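Local coordinates for hypothetical protein, IPT/TIG domain protein (Bacteroides ovatus, PDB 4HW6) that is of unknown function but probably takes part in carbohydrate or nutrient binding, combining an IPT/TIG domain with a six-bladed beta-propeller, at residues S150-L155 / A408-R413; I141-F146 / H403-A408; E79-V84 / E100-Y105. One frame throughout, in Å; residues are numbered along the deposited sequence.

Contact 1 (S150-L155 / A408-R413)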
loop_
_atom_site.group_PDB
_atom_site.type_symbol
_atom_site.label_atom_id
_atom_site.label_comp_id
_atom_site.label_asym_id
_atom_site.label_seq_id
_atom_site.Cartn_x
_atom_site.Cartn_y
_atom_site.Cartn_z
ATOM N N SER A 150 -7.083 -3.177 -13.795
ATOM C CA SER A 150 -6.148 -2.170 -14.310
ATOM C C SER A 150 -4.684 -2.587 -14.125
ATOM O O SER A 150 -3.791 -1.829 -14.500
ATOM C CB SER A 150 -6.369 -0.800 -13.595
ATOM O OG SER A 150 -5.807 -0.715 -12.260
ATOM N N ASN A 151 -4.439 -3.756 -13.517
ATOM C CA ASN A 151 -3.060 -4.202 -13.210
ATOM C C ASN A 151 -2.224 -3.115 -12.497
ATOM O O ASN A 151 -1.073 -2.824 -12.863
ATOM C CB ASN A 151 -2.350 -4.668 -14.478
ATOM C CG ASN A 151 -1.025 -5.356 -14.189
ATOM O OD1 ASN A 151 -0.898 -6.101 -13.220
ATOM N ND2 ASN A 151 -0.034 -5.092 -15.020
ATOM N N TYR A 152 -2.837 -2.523 -11.486
ATOM C CA TYR A 152 -2.211 -1.508 -10.635
ATOM C C TYR A 152 -1.875 -0.223 -11.365
ATOM O O TYR A 152 -0.988 0.511 -10.930
ATOM C CB TYR A 152 -0.998 -2.083 -9.862
ATOM C CG TYR A 152 -1.452 -3.198 -8.968
ATOM C CD1 TYR A 152 -1.983 -2.935 -7.718
ATOM C CD2 TYR A 152 -1.440 -4.506 -9.417
ATOM C CE1 TYR A 152 -2.467 -3.951 -6.915
ATOM C CE2 TYR A 152 -1.930 -5.534 -8.627
ATOM C CZ TYR A 152 -2.434 -5.243 -7.381
ATOM O OH TYR A 152 -2.897 -6.235 -6.573
ATOM N N ASP A 153 -2.602 0.065 -12.443
ATOM C CA ASP A 153 -2.383 1.303 -13.198
ATOM C C ASP A 153 -3.411 2.411 -12.923
ATOM O O ASP A 153 -3.209 3.540 -13.347
ATOM C CB ASP A 153 -2.294 1.036 -14.689
ATOM C CG ASP A 153 -0.971 0.381 -15.097
ATOM O OD1 ASP A 153 0.039 0.471 -14.356
ATOM O OD2 ASP A 153 -0.950 -0.232 -16.169
ATOM N N ASP A 154 -4.491 2.086 -12.226
ATOM C CA ASP A 154 -5.497 3.079 -11.880
ATOM C C ASP A 154 -5.904 2.957 -10.431
ATOM O O ASP A 154 -6.505 1.954 -10.006
ATOM C CB ASP A 154 -6.703 2.986 -12.807
ATOM C CG ASP A 154 -6.331 3.195 -14.253
ATOM O OD1 ASP A 154 -6.120 4.354 -14.689
ATOM O OD2 ASP A 154 -6.180 2.173 -14.948
ATOM N N LEU A 155 -5.535 3.979 -9.671
ATOM C CA LEU A 155 -5.848 4.116 -8.248
ATOM C C LEU A 155 -6.807 5.272 -8.057
ATOM O O LEU A 155 -6.581 6.376 -8.554
ATOM C CB LEU A 155 -4.591 4.426 -7.462
ATOM C CG LEU A 155 -4.728 4.697 -5.980
ATOM C CD1 LEU A 155 -5.144 3.417 -5.257
ATOM C CD2 LEU A 155 -3.385 5.203 -5.449
ATOM N N ALA A 408 -3.427 1.789 0.362
ATOM C CA ALA A 408 -3.472 0.819 -0.730
ATOM C C ALA A 408 -2.111 0.140 -0.862
ATOM O O ALA A 408 -1.079 0.725 -0.494
ATOM C CB ALA A 408 -3.875 1.501 -2.035
ATOM N N TYR A 409 -2.107 -1.116 -1.301
ATOM C CA TYR A 409 -0.863 -1.823 -1.541
ATOM C C TYR A 409 -0.747 -2.139 -3.012
ATOM O O TYR A 409 -1.609 -2.807 -3.584
ATOM C CB TYR A 409 -0.760 -3.113 -0.700
ATOM C CG TYR A 409 0.596 -3.745 -0.873
ATOM C CD1 TYR A 409 1.725 -3.201 -0.266
ATOM C CD2 TYR A 409 0.767 -4.842 -1.688
ATOM C CE1 TYR A 409 2.978 -3.753 -0.460
ATOM C CE2 TYR A 409 2.026 -5.418 -1.860
ATOM C CZ TYR A 409 3.127 -4.859 -1.240
ATOM O OH TYR A 409 4.383 -5.422 -1.463
ATOM N N ASP A 410 0.336 -1.662 -3.609
ATOM C CA ASP A 410 0.620 -1.829 -5.017
ATOM C C ASP A 410 1.469 -3.081 -5.149
ATOM O O ASP A 410 2.665 -3.063 -4.841
ATOM C CB ASP A 410 1.373 -0.599 -5.494
ATOM C CG ASP A 410 1.636 -0.577 -6.985
ATOM O OD1 ASP A 410 1.715 -1.651 -7.630
ATOM O OD2 ASP A 410 1.819 0.557 -7.491
HETATM N N MSE A 411 0.848 -4.181 -5.562
HETATM C CA MSE A 411 1.561 -5.455 -5.710
HETATM C C MSE A 411 2.559 -5.409 -6.866
HETATM O O MSE A 411 3.602 -6.075 -6.839
HETATM C CB MSE A 411 0.564 -6.600 -5.910
HETATM C CG MSE A 411 -0.309 -6.893 -4.693
HETATM SE SE MSE A 411 -1.314 -8.545 -4.925
HETATM C CE MSE A 411 0.011 -9.517 -5.925
ATOM N N LYS A 412 2.253 -4.625 -7.890
ATOM C CA LYS A 412 3.139 -4.557 -9.043
ATOM C C LYS A 412 4.441 -3.830 -8.705
ATOM O O LYS A 412 5.533 -4.252 -9.089
ATOM C CB LYS A 412 2.436 -3.880 -10.222
ATOM C CG LYS A 412 3.275 -3.778 -11.476
ATOM C CD LYS A 412 2.432 -3.567 -12.725
ATOM C CE LYS A 412 2.017 -2.120 -12.918
ATOM N NZ LYS A 412 1.229 -1.973 -14.178
ATOM N N ARG A 413 4.325 -2.733 -7.987
ATOM C CA ARG A 413 5.484 -1.895 -7.666
ATOM C C ARG A 413 6.006 -2.149 -6.250
ATOM O O ARG A 413 6.947 -1.480 -5.822
ATOM C CB ARG A 413 5.125 -0.424 -7.852
ATOM C CG ARG A 413 4.594 -0.131 -9.248
ATOM C CD ARG A 413 4.299 1.337 -9.515
ATOM N NE ARG A 413 3.735 1.502 -10.858
ATOM C CZ ARG A 413 2.468 1.261 -11.202
ATOM N NH1 ARG A 413 1.578 0.882 -10.309
ATOM N NH2 ARG A 413 2.086 1.405 -12.470
#
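Two turns of neighbouring beta-propeller blades meet here: the type I' turn Ser150-Asp153, which leads into strand 154-158 of one blade, and the turn that follows strand 404-410 in the next. Arg413 and Lys412 reach from the second turn to grip the first. Extended from CG to NE, Arg413 brings its guanidinium edge-on to the Tyr152 carbonyl, and NH1 meets Tyr152 O at 2.7 Å in an almost straight bond (N-H...O 174°). The same NH1 is held at 2.8 Å by Asp410 OD2, which uses its syn lone pair and has Tyr417 OH as a further partner. Asp410 OD1, in turn, accepts from the backbone N of Arg413, an Asx motif that ties the root of the arginine to the carboxylate gripping its tip. Asp153 OD1 takes two cations at once: Arg413 NH2 at 2.9 Å, nearly along the C-O axis, and Lys412 NZ at 2.7 Å, from above the carboxylate plane. A bend in the lysine chain (chi3 81°) lets NZ also donate to Asn151 O, 2.8 Å away and nearly in line with the C=O. With two positive groups so close, Asp153 would be expected to stay ionised. Beside this network the Tyr152 ring lies across the backbone, with Met411 N 3.6 Å above one face, while SE of selenomethionine Met411 approaches Tyr152 OH at 3.2 Å and stands obliquely 5.4 Å from the ring centroid, a Met-aromatic contact. Phe146 meets the tyrosine ring edge-to-face, and Phe169 makes a cation-pi contact with Arg413. Deeper down, Leu155 CD1 rests on Ala408 CB. A salt-bridge network of one arginine, one lysine and two aspartates thus clasps a type I' beta turn to the Asx-braced turn after strand 404-410 at the seam between propeller blades.

Contact 2 (I141-F146 / H403-A408)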
loop_
_atom_site.group_PDB
_atom_site.type_symbol
_atom_site.label_atom_id
_atom_site.label_comp_id
_atom_site.label_asym_id
_atom_site.label_seq_id
_atom_site.Cartn_x
_atom_site.Cartn_y
_atom_site.Cartn_z
ATOM N N ILE A 141 -7.950 12.664 1.313
ATOM C CA ILE A 141 -7.658 11.356 0.737
ATOM C C ILE A 141 -8.312 10.288 1.646
ATOM O O ILE A 141 -7.670 9.692 2.506
ATOM C CB ILE A 141 -6.134 11.136 0.580
ATOM C CG1 ILE A 141 -5.437 12.351 -0.054
ATOM C CG2 ILE A 141 -5.885 9.909 -0.296
ATOM C CD1 ILE A 141 -3.924 12.357 0.169
ATOM N N TRP A 142 -9.602 10.061 1.449
ATOM C CA TRP A 142 -10.429 9.451 2.474
ATOM C C TRP A 142 -10.404 7.918 2.420
ATOM O O TRP A 142 -10.191 7.261 3.436
ATOM C CB TRP A 142 -11.864 10.009 2.370
ATOM C CG TRP A 142 -12.816 9.400 3.345
ATOM C CD1 TRP A 142 -13.882 8.614 3.041
ATOM C CD2 TRP A 142 -12.783 9.513 4.764
ATOM N NE1 TRP A 142 -14.513 8.213 4.191
ATOM C CE2 TRP A 142 -13.858 8.744 5.267
ATOM C CE3 TRP A 142 -11.961 10.191 5.663
ATOM C CZ2 TRP A 142 -14.131 8.646 6.625
ATOM C CZ3 TRP A 142 -12.234 10.088 7.020
ATOM C CH2 TRP A 142 -13.297 9.306 7.485
ATOM N N ARG A 143 -10.681 7.347 1.253
ATOM C CA ARG A 143 -10.598 5.899 1.037
ATOM C C ARG A 143 -10.075 5.641 -0.372
ATOM O O ARG A 143 -10.599 6.210 -1.341
ATOM C CB ARG A 143 -11.965 5.217 1.148
ATOM C CG ARG A 143 -12.662 5.344 2.488
ATOM C CD ARG A 143 -11.983 4.515 3.563
ATOM N NE ARG A 143 -12.690 4.622 4.853
ATOM C CZ ARG A 143 -12.353 5.406 5.880
ATOM N NH1 ARG A 143 -11.324 6.231 5.822
ATOM N NH2 ARG A 143 -13.071 5.359 6.999
HETATM N N MSE A 144 -9.068 4.769 -0.482
HETATM C CA MSE A 144 -8.431 4.415 -1.754
HETATM C C MSE A 144 -8.812 3.034 -2.239
HETATM O O MSE A 144 -9.087 2.125 -1.437
HETATM C CB MSE A 144 -6.901 4.336 -1.590
HETATM C CG MSE A 144 -6.222 5.581 -1.376
HETATM SE SE MSE A 144 -4.336 5.150 -0.977
HETATM C CE MSE A 144 -3.778 6.993 -1.105
HETATM N N MSE A 145 -8.777 2.865 -3.561
HETATM C CA MSE A 145 -8.970 1.541 -4.160
HETATM C C MSE A 145 -8.368 1.483 -5.567
HETATM O O MSE A 145 -8.624 2.346 -6.411
HETATM C CB MSE A 145 -10.473 1.284 -4.207
HETATM C CG MSE A 145 -10.921 0.051 -4.861
HETATM SE SE MSE A 145 -10.831 -1.495 -3.720
HETATM C CE MSE A 145 -10.808 -0.726 -1.950
ATOM N N PHE A 146 -7.561 0.452 -5.831
ATOM C CA PHE A 146 -7.140 0.164 -7.188
ATOM C C PHE A 146 -8.316 -0.450 -7.968
ATOM O O PHE A 146 -9.086 -1.255 -7.424
ATOM C CB PHE A 146 -5.952 -0.829 -7.205
ATOM C CG PHE A 146 -4.601 -0.186 -7.050
ATOM C CD1 PHE A 146 -4.019 0.462 -8.118
ATOM C CD2 PHE A 146 -3.883 -0.295 -5.869
ATOM C CE1 PHE A 146 -2.769 1.048 -8.006
ATOM C CE2 PHE A 146 -2.623 0.282 -5.758
ATOM C CZ PHE A 146 -2.077 0.951 -6.823
ATOM N N HIS A 403 -2.661 12.570 10.391
ATOM C CA HIS A 403 -3.953 11.968 10.047
ATOM C C HIS A 403 -3.881 11.061 8.820
ATOM O O HIS A 403 -4.604 11.229 7.829
ATOM C CB HIS A 403 -5.028 13.047 9.938
ATOM C CG HIS A 403 -5.349 13.676 11.244
ATOM N ND1 HIS A 403 -5.667 15.008 11.371
ATOM C CD2 HIS A 403 -5.418 13.152 12.493
ATOM C CE1 HIS A 403 -5.905 15.280 12.647
ATOM N NE2 HIS A 403 -5.776 14.168 13.347
ATOM N N PRO A 404 -3.003 10.051 8.888
ATOM C CA PRO A 404 -3.039 9.066 7.834
ATOM C C PRO A 404 -4.371 8.341 7.873
ATOM O O PRO A 404 -4.780 7.901 8.944
ATOM C CB PRO A 404 -1.893 8.122 8.201
ATOM C CG PRO A 404 -1.719 8.250 9.665
ATOM C CD PRO A 404 -2.173 9.635 10.028
ATOM N N THR A 405 -5.028 8.178 6.730
ATOM C CA THR A 405 -6.409 7.741 6.700
ATOM C C THR A 405 -6.691 6.598 5.734
ATOM O O THR A 405 -7.339 5.625 6.087
ATOM C CB THR A 405 -7.314 8.944 6.369
ATOM O OG1 THR A 405 -7.097 9.963 7.358
ATOM C CG2 THR A 405 -8.782 8.567 6.361
ATOM N N SER A 406 -6.193 6.714 4.519
ATOM C CA SER A 406 -6.410 5.755 3.484
ATOM C C SER A 406 -5.121 4.997 3.169
ATOM O O SER A 406 -3.998 5.480 3.432
ATOM C CB SER A 406 -6.972 6.478 2.245
ATOM O OG SER A 406 -6.071 7.475 1.786
ATOM N N ILE A 407 -5.275 3.792 2.635
ATOM C CA ILE A 407 -4.159 2.925 2.364
ATOM C C ILE A 407 -4.456 2.018 1.164
ATOM O O ILE A 407 -5.573 1.528 0.974
ATOM C CB ILE A 407 -3.740 2.126 3.627
ATOM C CG1 ILE A 407 -2.469 1.308 3.388
ATOM C CG2 ILE A 407 -4.908 1.251 4.132
ATOM C CD1 ILE A 407 -1.869 0.725 4.670
ATOM N N ALA A 408 -3.427 1.789 0.362
ATOM C CA ALA A 408 -3.472 0.819 -0.730
ATOM C C ALA A 408 -2.111 0.140 -0.862
ATOM O O ALA A 408 -1.079 0.725 -0.494
ATOM C CB ALA A 408 -3.875 1.501 -2.035
HETATM O O HOH W 1 -7.082 0.258 -0.934
#
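Strands 143-146 and 404-408 run side by side in nearly the same direction, 7° apart with axes 5.4 Å from each other, as the inner strands of adjacent propeller blades do. The polar links are few. Ser406 holds OG in the crowded position between its backbone N and carbonyl carbon (chi1 59°), and from there donates to Ile141 O at 2.8 Å, approaching well above the carbonyl plane. A water spans the backbones further along, donating hydrogen bonds to Met144 O at 2.8 Å and to Ile407 O at 2.7 Å. Gln339 makes a second bridge, its amide N to Met144 O and its amide O to Ile407 N.

Van der Waals packing fills in around these bonds. The Met144 chain, extended beyond CG, sets SE against the Ile407-Ala408 peptide and Ala408 CB, 3.8 Å from the latter; from the end of the strand Phe146 touches the same methyl with CE2. At the opposite end Thr405 CG2 sits 3.6 Å from Trp142 CE3 and also touches the in-plane edge of the Arg143 guanidinium.

Its own segment supplies part of the grip on that guanidinium. A bend at chi2 folds Arg143 back so that NH1 donates to Trp142 O while lying 3.6 Å above the centre of the indole; Asn338 OD1 is a further partner of NH1.

Strand 143-146 pairs with 154-158 within its own blade, and a classic beta bulge there sets both Trp142 and Arg143 against Val158, while Gln339 and Asn338 of strand 337-344 bring in the blade preceding strand 404-410.

Contact 3 (E79-V84 / E100-Y105)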
loop_
_atom_site.group_PDB
_atom_site.type_symbol
_atom_site.label_atom_id
_atom_site.label_comp_id
_atom_site.label_asym_id
_atom_site.label_seq_id
_atom_site.Cartn_x
_atom_site.Cartn_y
_atom_site.Cartn_z
ATOM N N GLU A 79 18.390 -9.147 -6.099
ATOM C CA GLU A 79 18.660 -10.488 -6.650
ATOM C C GLU A 79 20.062 -10.960 -6.279
ATOM O O GLU A 79 20.323 -12.153 -6.167
ATOM C CB GLU A 79 18.449 -10.512 -8.161
ATOM C CG GLU A 79 17.001 -10.241 -8.555
ATOM C CD GLU A 79 16.760 -10.259 -10.055
ATOM O OE1 GLU A 79 17.733 -10.368 -10.834
ATOM O OE2 GLU A 79 15.583 -10.158 -10.459
ATOM N N GLY A 80 20.959 -10.009 -6.069
ATOM C CA GLY A 80 22.227 -10.284 -5.422
ATOM C C GLY A 80 23.332 -10.917 -6.253
ATOM O O GLY A 80 24.435 -11.036 -5.761
ATOM N N ASP A 81 23.073 -11.306 -7.501
ATOM C CA ASP A 81 24.127 -11.927 -8.321
ATOM C C ASP A 81 25.245 -10.914 -8.572
ATOM O O ASP A 81 24.974 -9.766 -8.895
ATOM C CB ASP A 81 23.603 -12.434 -9.667
ATOM C CG ASP A 81 22.449 -13.390 -9.520
ATOM O OD1 ASP A 81 22.675 -14.618 -9.599
ATOM O OD2 ASP A 81 21.313 -12.907 -9.313
ATOM N N VAL A 82 26.487 -11.355 -8.415
ATOM C CA VAL A 82 27.653 -10.505 -8.600
ATOM C C VAL A 82 28.306 -10.953 -9.905
ATOM O O VAL A 82 28.793 -12.084 -10.006
ATOM C CB VAL A 82 28.611 -10.637 -7.406
ATOM C CG1 VAL A 82 29.923 -9.897 -7.657
ATOM C CG2 VAL A 82 27.935 -10.152 -6.126
ATOM N N LYS A 83 28.270 -10.070 -10.905
ATOM C CA LYS A 83 28.758 -10.347 -12.254
ATOM C C LYS A 83 29.845 -9.337 -12.609
ATOM O O LYS A 83 29.664 -8.129 -12.442
ATOM C CB LYS A 83 27.613 -10.250 -13.273
ATOM C CG LYS A 83 27.977 -10.552 -14.720
ATOM C CD LYS A 83 26.731 -10.584 -15.590
ATOM C CE LYS A 83 27.069 -10.767 -17.063
ATOM N NZ LYS A 83 25.859 -10.852 -17.931
ATOM N N VAL A 84 30.964 -9.846 -13.108
ATOM C CA VAL A 84 32.085 -9.019 -13.535
ATOM C C VAL A 84 32.329 -9.290 -15.010
ATOM O O VAL A 84 32.448 -10.451 -15.423
ATOM C CB VAL A 84 33.361 -9.349 -12.739
ATOM C CG1 VAL A 84 34.551 -8.541 -13.257
ATOM C CG2 VAL A 84 33.131 -9.092 -11.248
ATOM N N GLU A 100 29.169 -17.822 -7.581
ATOM C CA GLU A 100 28.195 -18.819 -7.111
ATOM C C GLU A 100 27.395 -18.271 -5.923
ATOM O O GLU A 100 26.198 -18.519 -5.815
ATOM C CB GLU A 100 28.896 -20.126 -6.714
ATOM N N ALA A 101 28.063 -17.531 -5.032
ATOM C CA ALA A 101 27.398 -16.909 -3.892
ATOM C C ALA A 101 26.742 -15.594 -4.332
ATOM O O ALA A 101 27.275 -14.874 -5.182
ATOM C CB ALA A 101 28.377 -16.675 -2.736
ATOM N N LYS A 102 25.567 -15.324 -3.772
ATOM C CA LYS A 102 24.830 -14.078 -4.013
ATOM C C LYS A 102 25.128 -13.072 -2.895
ATOM O O LYS A 102 25.245 -13.447 -1.721
ATOM C CB LYS A 102 23.323 -14.341 -4.045
ATOM C CG LYS A 102 22.816 -15.071 -5.283
ATOM C CD LYS A 102 21.351 -15.459 -5.114
ATOM C CE LYS A 102 20.636 -15.669 -6.448
ATOM N NZ LYS A 102 21.301 -16.677 -7.317
ATOM N N PHE A 103 25.238 -11.795 -3.262
ATOM C CA PHE A 103 25.402 -10.729 -2.280
ATOM C C PHE A 103 24.079 -10.548 -1.534
ATOM O O PHE A 103 23.003 -10.526 -2.151
ATOM C CB PHE A 103 25.834 -9.430 -2.980
ATOM C CG PHE A 103 26.142 -8.298 -2.037
ATOM C CD1 PHE A 103 27.363 -8.230 -1.391
ATOM C CD2 PHE A 103 25.211 -7.294 -1.805
ATOM C CE1 PHE A 103 27.659 -7.192 -0.512
ATOM C CE2 PHE A 103 25.506 -6.251 -0.931
ATOM C CZ PHE A 103 26.725 -6.202 -0.284
ATOM N N ASP A 104 24.147 -10.443 -0.211
ATOM C CA ASP A 104 22.941 -10.245 0.611
ATOM C C ASP A 104 22.687 -8.749 0.769
ATOM O O ASP A 104 23.215 -8.088 1.658
ATOM C CB ASP A 104 23.069 -10.938 1.970
ATOM C CG ASP A 104 21.831 -10.756 2.854
ATOM O OD1 ASP A 104 20.803 -10.205 2.398
ATOM O OD2 ASP A 104 21.891 -11.180 4.024
ATOM N N TYR A 105 21.862 -8.230 -0.123
ATOM C CA TYR A 105 21.539 -6.822 -0.150
ATOM C C TYR A 105 20.571 -6.484 0.970
ATOM O O TYR A 105 19.507 -7.077 1.073
ATOM C CB TYR A 105 20.931 -6.465 -1.502
ATOM C CG TYR A 105 20.487 -5.029 -1.609
ATOM C CD1 TYR A 105 21.411 -3.998 -1.611
ATOM C CD2 TYR A 105 19.145 -4.701 -1.726
ATOM C CE1 TYR A 105 21.008 -2.677 -1.716
ATOM C CE2 TYR A 105 18.741 -3.386 -1.844
ATOM C CZ TYR A 105 19.675 -2.379 -1.832
ATOM O OH TYR A 105 19.261 -1.073 -1.940
HETATM O O HOH W 2 26.571 -14.065 -7.630
#
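Neither aromatic ring of 100-105 lays a face on 79-84: Phe103, its CG anti to the backbone N (chi1 -175°), packs its side chain on Cys73 and Ile54, and the ring of Tyr105 meets Tyr78 edge-to-face. The flat group that matters across this part of the IPT/TIG domain, an Ig-like fold of the E-set clan, is the Gly80 peptide. Phe103 N donates to Gly80 O at 2.7 Å with an N-H...O angle of 155°, coming from above the carbonyl plane. In the other direction Gly80 CA lies 3.4 Å from Phe103 O, a CA-H...O contact. A beta carbon on Gly80 would run into Phe103 O, and the positive phi (79°) by itself favours glycine; Gly80 CA and Phe103 CA are 4.5 Å apart.

On the inner side Val82 points toward the partner segment and sets CG2 against Phe103 CB at 3.9 Å, with Phe25 of strand 21-30 packing on the same valine. On the outer side Lys102 runs its aliphatic chain past the Glu79 carbonyl, CE lying 3.5 Å from Glu79 O. Its side chain and that of Asp81 lie alongside each other and point the same way, ending in a long, weak salt bridge, Lys102 NZ to Asp81 OD1 at 3.4 Å.

Val82 still pairs through its backbone with Cys99, just beyond strand 93-98. The chain then draws away from strand 82-87 and goes on to join strand 21-30, where Asp104 pairs with Thr28. At the point of parting a water links the two backbones, accepting from Val82 N at 2.8 Å and donating to Ala101 O at 2.7 Å.

Contact 3 comes first along the chain and lies wholly within the IPT/TIG domain; contacts 1 and 2 belong to the propeller, with centres about 29 and 37 Å from it and no touch to either. The propeller pair is closely coupled: centres about 13 Å apart, both using strand 404-410 and sharing Ala408, with Phe146 of contact 2 packed against Tyr152 and Asp154 of contact 1. Strands 143-146 and 154-158 are neighbours in the first complete blade, whereas 404-410 belongs to the last, whose sheet also takes in strand 109-115. Together contacts 1 and 2 join the start and end of the propeller ring, from inner strands to turns.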